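Long-range contact in Oxidored_FMN domain-containing protein ([Pseudomonas] geniculata N1, PDB 6L6J), which is a 6-hydroxypseudooxynicotine amine oxidase, an oxidoreductase that carries FMN and a [4Fe-4S] cluster and probably serves nicotine breakdown: residues P382-V393 and L407-A417. Sequence-based numbering, arbitrary orientation.
Sequences PPAHNSDASILV and LAKRGYQVSIA
Ala384 lies over one face of the Tyr412 ring, its CB 3.3 Å from the ring centroid in a CH-pi contact, while His385 ND1 and Ala389 O sit at the ring's edge. This is the N-terminal end of two parallel strands in a Rossmann-type beta-alpha-beta unit (strand 390-394, helix 398-410, strand 413-417); at the other end the Ala417 side chain is about 5 Å from the bound ADP. The His385 ring meets Tyr412 rim to rim, planes turned 51° apart; its ND1 and Tyr412 OH share a nearly straight hydrogen bond of 2.8 Å in the imidazole plane. Tyr667 adds edge-to-face contacts to both rings. Tyr412 OH also lies above one face of the Arg410 guanidinium, toward the rim. At that group's edge, in plane, NE donates a hydrogen bond to Pro382 O (3.1 Å), the chain being bent at chi3 (64°); NH1 is hydrogen-bonded to Gly664 O and Tyr667 O. Gly411 ends the helix in a Schellman motif, and Ala384 N donates a hydrogen bond to Arg410 O (2.7 Å). Beyond Tyr412, backbone hydrogen bonds pair the strands from Gln413 N to Ala389 O through to Ala417 N to Val393 O. On the helix-facing side, Ile391 CG2 packs against Leu407 CD1 (3.6 Å) and Ile391 CD1 against Tyr412 CB (3.5 Å).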
ATOM      1  N   PRO A 382      11.065 -22.701   7.719  1.00 46.42           N
ATOM      2  CA  PRO A 382      11.425 -24.099   7.958  1.00 43.76           C
ATOM      3  C   PRO A 382      12.943 -24.258   7.928  1.00 46.56           C
ATOM      4  O   PRO A 382      13.605 -23.656   7.084  1.00 46.78           O
ATOM      5  CB  PRO A 382      10.789 -24.867   6.789  1.00 42.25           C
ATOM      6  CG  PRO A 382       9.684 -23.958   6.300  1.00 44.85           C
ATOM      7  CD  PRO A 382      10.164 -22.541   6.564  1.00 46.56           C
ATOM      8  N   PRO A 383      13.555 -25.072   8.819  1.00 49.28           N
ATOM      9  CA  PRO A 383      15.000 -25.274   8.769  1.00 48.93           C
ATOM     10  C   PRO A 383      15.382 -25.804   7.378  1.00 47.35           C
ATOM     11  O   PRO A 383      14.643 -26.554   6.800  1.00 42.74           O
ATOM     12  CB  PRO A 383      15.290 -26.274   9.901  1.00 47.16           C
ATOM     13  CG  PRO A 383      14.077 -26.182  10.807  1.00 46.83           C
ATOM     14  CD  PRO A 383      12.919 -25.869   9.880  1.00 47.59           C
ATOM     15  N   ALA A 384      16.520 -25.358   6.857  1.00 52.15           N
ATOM     16  CA  ALA A 384      17.112 -25.897   5.612  1.00 54.23           C
ATOM     17  C   ALA A 384      17.144 -27.424   5.708  1.00 54.47           C
ATOM     18  O   ALA A 384      17.711 -27.933   6.685  1.00 56.19           O
ATOM     19  CB  ALA A 384      18.495 -25.322   5.419  1.00 55.41           C
ATOM     20  N   HIS A 385      16.503 -28.133   4.779  1.00 57.57           N
ATOM     21  CA  HIS A 385      16.759 -29.581   4.553  1.00 62.06           C
ATOM     22  C   HIS A 385      18.249 -29.723   4.218  1.00 67.59           C
ATOM     23  O   HIS A 385      18.721 -28.994   3.303  1.00 76.30           O
ATOM     24  CB  HIS A 385      15.910 -30.136   3.397  1.00 67.08           C
ATOM     25  CG  HIS A 385      16.691 -30.280   2.127  1.00 70.05           C
ATOM     26  ND1 HIS A 385      17.066 -29.188   1.359  1.00 68.15           N
ATOM     27  CD2 HIS A 385      17.237 -31.365   1.526  1.00 72.13           C
ATOM     28  CE1 HIS A 385      17.783 -29.596   0.328  1.00 69.41           C
ATOM     29  NE2 HIS A 385      17.903 -30.929   0.406  1.00 70.60           N
ATOM     30  N   ASN A 386      18.989 -30.581   4.916  1.00 59.37           N
ATOM     31  CA  ASN A 386      20.441 -30.748   4.637  1.00 59.67           C
ATOM     32  C   ASN A 386      21.109 -29.361   4.590  1.00 55.81           C
ATOM     33  O   ASN A 386      21.287 -28.805   3.488  1.00 50.90           O
ATOM     34  CB  ASN A 386      20.653 -31.542   3.344  1.00 59.42           C
ATOM     35  CG  ASN A 386      22.111 -31.699   2.978  1.00 56.41           C
ATOM     36  OD1 ASN A 386      22.999 -31.325   3.744  1.00 51.67           O
ATOM     37  ND2 ASN A 386      22.356 -32.250   1.801  1.00 62.17           N
ATOM     38  N   SER A 387      21.487 -28.845   5.760  1.00 56.08           N
ATOM     39  CA  SER A 387      22.128 -27.517   5.977  1.00 56.87           C
ATOM     40  C   SER A 387      23.420 -27.323   5.150  1.00 57.21           C
ATOM     41  O   SER A 387      23.811 -26.150   4.924  1.00 54.06           O
ATOM     42  CB  SER A 387      22.387 -27.335   7.452  1.00 57.54           C
ATOM     43  OG  SER A 387      23.439 -26.421   7.663  1.00 67.67           O
ATOM     44  N   ASP A 388      24.097 -28.411   4.754  1.00 56.14           N
ATOM     45  CA  ASP A 388      25.414 -28.369   4.056  1.00 53.73           C
ATOM     46  C   ASP A 388      25.216 -28.085   2.566  1.00 51.98           C
ATOM     47  O   ASP A 388      26.227 -27.867   1.876  1.00 49.35           O
ATOM     48  CB  ASP A 388      26.209 -29.666   4.247  1.00 55.95           C
ATOM     49  CG  ASP A 388      26.755 -29.853   5.656  1.00 62.12           C
ATOM     50  OD1 ASP A 388      27.218 -28.837   6.256  1.00 56.07           O
ATOM     51  OD2 ASP A 388      26.699 -31.013   6.157  1.00 60.38           O
ATOM     52  N   ALA A 389      23.974 -28.113   2.076  1.00 51.27           N
ATOM     53  CA  ALA A 389      23.639 -27.838   0.656  1.00 52.33           C
ATOM     54  C   ALA A 389      23.996 -26.386   0.318  1.00 51.30           C
ATOM     55  O   ALA A 389      23.718 -25.498   1.152  1.00 50.51           O
ATOM     56  CB  ALA A 389      22.180 -28.111   0.381  1.00 53.17           C
ATOM     57  N   SER A 390      24.576 -26.163  -0.867  1.00 48.19           N
ATOM     58  CA  SER A 390      25.026 -24.835  -1.350  1.00 46.58           C
ATOM     59  C   SER A 390      24.150 -24.385  -2.536  1.00 46.46           C
ATOM     60  O   SER A 390      23.825 -25.233  -3.408  1.00 41.39           O
ATOM     61  CB  SER A 390      26.513 -24.832  -1.671  1.00 44.16           C
ATOM     62  OG  SER A 390      26.752 -25.107  -3.041  1.00 45.42           O
ATOM     63  N   ILE A 391      23.812 -23.086  -2.557  1.00 44.50           N
ATOM     64  CA  ILE A 391      23.010 -22.414  -3.625  1.00 45.19           C
ATOM     65  C   ILE A 391      23.788 -21.205  -4.185  1.00 43.09           C
ATOM     66  O   ILE A 391      24.217 -20.337  -3.401  1.00 41.13           O
ATOM     67  CB  ILE A 391      21.615 -22.006  -3.089  1.00 45.20           C
ATOM     68  CG1 ILE A 391      20.806 -23.212  -2.592  1.00 42.83           C
ATOM     69  CG2 ILE A 391      20.852 -21.213  -4.143  1.00 43.44           C
ATOM     70  CD1 ILE A 391      20.878 -23.446  -1.109  1.00 42.53           C
ATOM     71  N   LEU A 392      23.943 -21.133  -5.511  1.00 41.10           N
ATOM     72  CA  LEU A 392      24.477 -19.941  -6.221  1.00 38.47           C
ATOM     73  C   LEU A 392      23.297 -19.128  -6.766  1.00 36.63           C
ATOM     74  O   LEU A 392      22.517 -19.670  -7.575  1.00 35.35           O
ATOM     75  CB  LEU A 392      25.415 -20.375  -7.353  1.00 37.82           C
ATOM     76  CG  LEU A 392      26.089 -19.245  -8.141  1.00 38.13           C
ATOM     77  CD1 LEU A 392      26.747 -18.225  -7.224  1.00 38.97           C
ATOM     78  CD2 LEU A 392      27.125 -19.796  -9.116  1.00 37.88           C
ATOM     79  N   VAL A 393      23.174 -17.877  -6.321  1.00 35.11           N
ATOM     80  CA  VAL A 393      22.162 -16.907  -6.825  1.00 34.53           C
ATOM     81  C   VAL A 393      22.874 -15.942  -7.775  1.00 34.01           C
ATOM     82  O   VAL A 393      23.822 -15.253  -7.351  1.00 33.72           O
ATOM     83  CB  VAL A 393      21.452 -16.183  -5.666  1.00 34.50           C
ATOM     84  CG1 VAL A 393      20.535 -15.082  -6.161  1.00 35.14           C
ATOM     85  CG2 VAL A 393      20.687 -17.158  -4.784  1.00 34.53           C
ATOM     86  N   LEU A 407      16.937 -18.313   1.801  1.00 34.99           N
ATOM     87  CA  LEU A 407      17.789 -19.531   1.919  1.00 37.04           C
ATOM     88  C   LEU A 407      18.767 -19.363   3.096  1.00 38.20           C
ATOM     89  O   LEU A 407      18.836 -20.276   3.943  1.00 37.91           O
ATOM     90  CB  LEU A 407      18.514 -19.752   0.584  1.00 37.02           C
ATOM     91  CG  LEU A 407      17.604 -20.021  -0.615  1.00 36.15           C
ATOM     92  CD1 LEU A 407      18.374 -19.901  -1.915  1.00 36.50           C
ATOM     93  CD2 LEU A 407      16.946 -21.386  -0.502  1.00 36.92           C
ATOM     94  N   ALA A 408      19.474 -18.226   3.173  1.00 39.66           N
ATOM     95  CA  ALA A 408      20.423 -17.908   4.271  1.00 43.10           C
ATOM     96  C   ALA A 408      19.745 -18.168   5.620  1.00 44.65           C
ATOM     97  O   ALA A 408      20.378 -18.845   6.458  1.00 45.68           O
ATOM     98  CB  ALA A 408      20.926 -16.489   4.178  1.00 45.06           C
ATOM     99  N   LYS A 409      18.513 -17.666   5.802  1.00 46.16           N
ATOM    100  CA  LYS A 409      17.758 -17.701   7.090  1.00 45.03           C
ATOM    101  C   LYS A 409      17.428 -19.145   7.463  1.00 43.23           C
ATOM    102  O   LYS A 409      17.477 -19.456   8.651  1.00 42.56           O
ATOM    103  CB  LYS A 409      16.440 -16.929   7.007  1.00 49.12           C
ATOM    104  CG  LYS A 409      16.565 -15.414   6.923  1.00 52.02           C
ATOM    105  CD  LYS A 409      15.641 -14.678   7.864  1.00 50.49           C
ATOM    106  CE  LYS A 409      14.182 -14.981   7.620  1.00 51.22           C
ATOM    107  NZ  LYS A 409      13.316 -13.987   8.295  1.00 52.75           N
ATOM    108  N   ARG A 410      17.082 -19.975   6.476  1.00 43.95           N
ATOM    109  CA  ARG A 410      16.751 -21.413   6.671  1.00 42.97           C
ATOM    110  C   ARG A 410      18.006 -22.165   7.110  1.00 44.14           C
ATOM    111  O   ARG A 410      17.846 -23.214   7.770  1.00 49.93           O
ATOM    112  CB  ARG A 410      16.200 -22.037   5.388  1.00 41.64           C
ATOM    113  CG  ARG A 410      14.880 -21.448   4.918  1.00 40.86           C
ATOM    114  CD  ARG A 410      14.349 -22.181   3.706  1.00 40.36           C
ATOM    115  NE  ARG A 410      14.049 -23.558   4.049  1.00 40.49           N
ATOM    116  CZ  ARG A 410      13.800 -24.531   3.185  1.00 43.08           C
ATOM    117  NH1 ARG A 410      13.798 -24.289   1.882  1.00 42.19           N
ATOM    118  NH2 ARG A 410      13.555 -25.752   3.645  1.00 43.21           N
ATOM    119  N   GLY A 411      19.180 -21.661   6.718  1.00 45.19           N
ATOM    120  CA  GLY A 411      20.506 -22.103   7.200  1.00 44.81           C
ATOM    121  C   GLY A 411      21.392 -22.659   6.086  1.00 48.48           C
ATOM    122  O   GLY A 411      22.503 -23.130   6.421  1.00 49.62           O
ATOM    123  N   TYR A 412      20.949 -22.626   4.818  1.00 44.54           N
ATOM    124  CA  TYR A 412      21.726 -23.132   3.648  1.00 44.29           C
ATOM    125  C   TYR A 412      23.026 -22.336   3.499  1.00 43.26           C
ATOM    126  O   TYR A 412      23.105 -21.191   3.999  1.00 43.78           O
ATOM    127  CB  TYR A 412      20.945 -23.033   2.332  1.00 44.39           C
ATOM    128  CG  TYR A 412      19.763 -23.961   2.230  1.00 45.90           C
ATOM    129  CD1 TYR A 412      19.914 -25.263   1.787  1.00 47.16           C
ATOM    130  CD2 TYR A 412      18.492 -23.553   2.606  1.00 45.05           C
ATOM    131  CE1 TYR A 412      18.837 -26.135   1.717  1.00 44.67           C
ATOM    132  CE2 TYR A 412      17.403 -24.409   2.538  1.00 43.23           C
ATOM    133  CZ  TYR A 412      17.577 -25.707   2.095  1.00 43.50           C
ATOM    134  OH  TYR A 412      16.506 -26.553   2.026  1.00 40.61           O
ATOM    135  N   GLN A 413      24.005 -22.930   2.813  1.00 41.95           N
ATOM    136  CA  GLN A 413      25.240 -22.232   2.356  1.00 45.13           C
ATOM    137  C   GLN A 413      24.875 -21.473   1.077  1.00 43.27           C
ATOM    138  O   GLN A 413      24.460 -22.135   0.122  1.00 46.87           O
ATOM    139  CB  GLN A 413      26.399 -23.217   2.124  1.00 45.54           C
ATOM    140  CG  GLN A 413      26.694 -24.130   3.311  1.00 43.31           C
ATOM    141  CD  GLN A 413      26.958 -23.352   4.577  1.00 42.55           C
ATOM    142  OE1 GLN A 413      27.624 -22.323   4.567  1.00 40.93           O
ATOM    143  NE2 GLN A 413      26.418 -23.836   5.682  1.00 43.26           N
ATOM    144  N   VAL A 414      24.991 -20.143   1.074  1.00 40.83           N
ATOM    145  CA  VAL A 414      24.453 -19.269  -0.012  1.00 39.35           C
ATOM    146  C   VAL A 414      25.564 -18.377  -0.561  1.00 38.63           C
ATOM    147  O   VAL A 414      26.073 -17.553   0.189  1.00 41.99           O
ATOM    148  CB  VAL A 414      23.269 -18.416   0.485  1.00 39.18           C
ATOM    149  CG1 VAL A 414      22.832 -17.390  -0.556  1.00 36.94           C
ATOM    150  CG2 VAL A 414      22.100 -19.293   0.929  1.00 37.56           C
ATOM    151  N   SER A 415      25.881 -18.511  -1.845  1.00 40.04           N
ATOM    152  CA  SER A 415      26.688 -17.523  -2.603  1.00 40.76           C
ATOM    153  C   SER A 415      25.758 -16.715  -3.516  1.00 41.86           C
ATOM    154  O   SER A 415      24.824 -17.313  -4.094  1.00 42.16           O
ATOM    155  CB  SER A 415      27.791 -18.201  -3.356  1.00 39.70           C
ATOM    156  OG  SER A 415      28.784 -18.634  -2.445  1.00 41.15           O
ATOM    157  N   ILE A 416      25.987 -15.403  -3.602  1.00 41.19           N
ATOM    158  CA  ILE A 416      25.275 -14.485  -4.541  1.00 43.76           C
ATOM    159  C   ILE A 416      26.306 -13.631  -5.301  1.00 42.16           C
ATOM    160  O   ILE A 416      27.223 -13.077  -4.658  1.00 41.06           O
ATOM    161  CB  ILE A 416      24.231 -13.639  -3.784  1.00 46.47           C
ATOM    162  CG1 ILE A 416      23.544 -12.630  -4.704  1.00 47.17           C
ATOM    163  CG2 ILE A 416      24.845 -12.961  -2.568  1.00 48.90           C
ATOM    164  CD1 ILE A 416      22.192 -12.157  -4.203  1.00 49.61           C
ATOM    165  N   ALA A 417      26.164 -13.564  -6.628  1.00 38.84           N
ATOM    166  CA  ALA A 417      27.029 -12.807  -7.557  1.00 39.77           C
ATOM    167  C   ALA A 417      26.196 -11.749  -8.294  1.00 40.56           C
ATOM    168  O   ALA A 417      25.025 -12.029  -8.606  1.00 44.44           O
ATOM    169  CB  ALA A 417      27.679 -13.760  -8.531  1.00 41.10           C
TER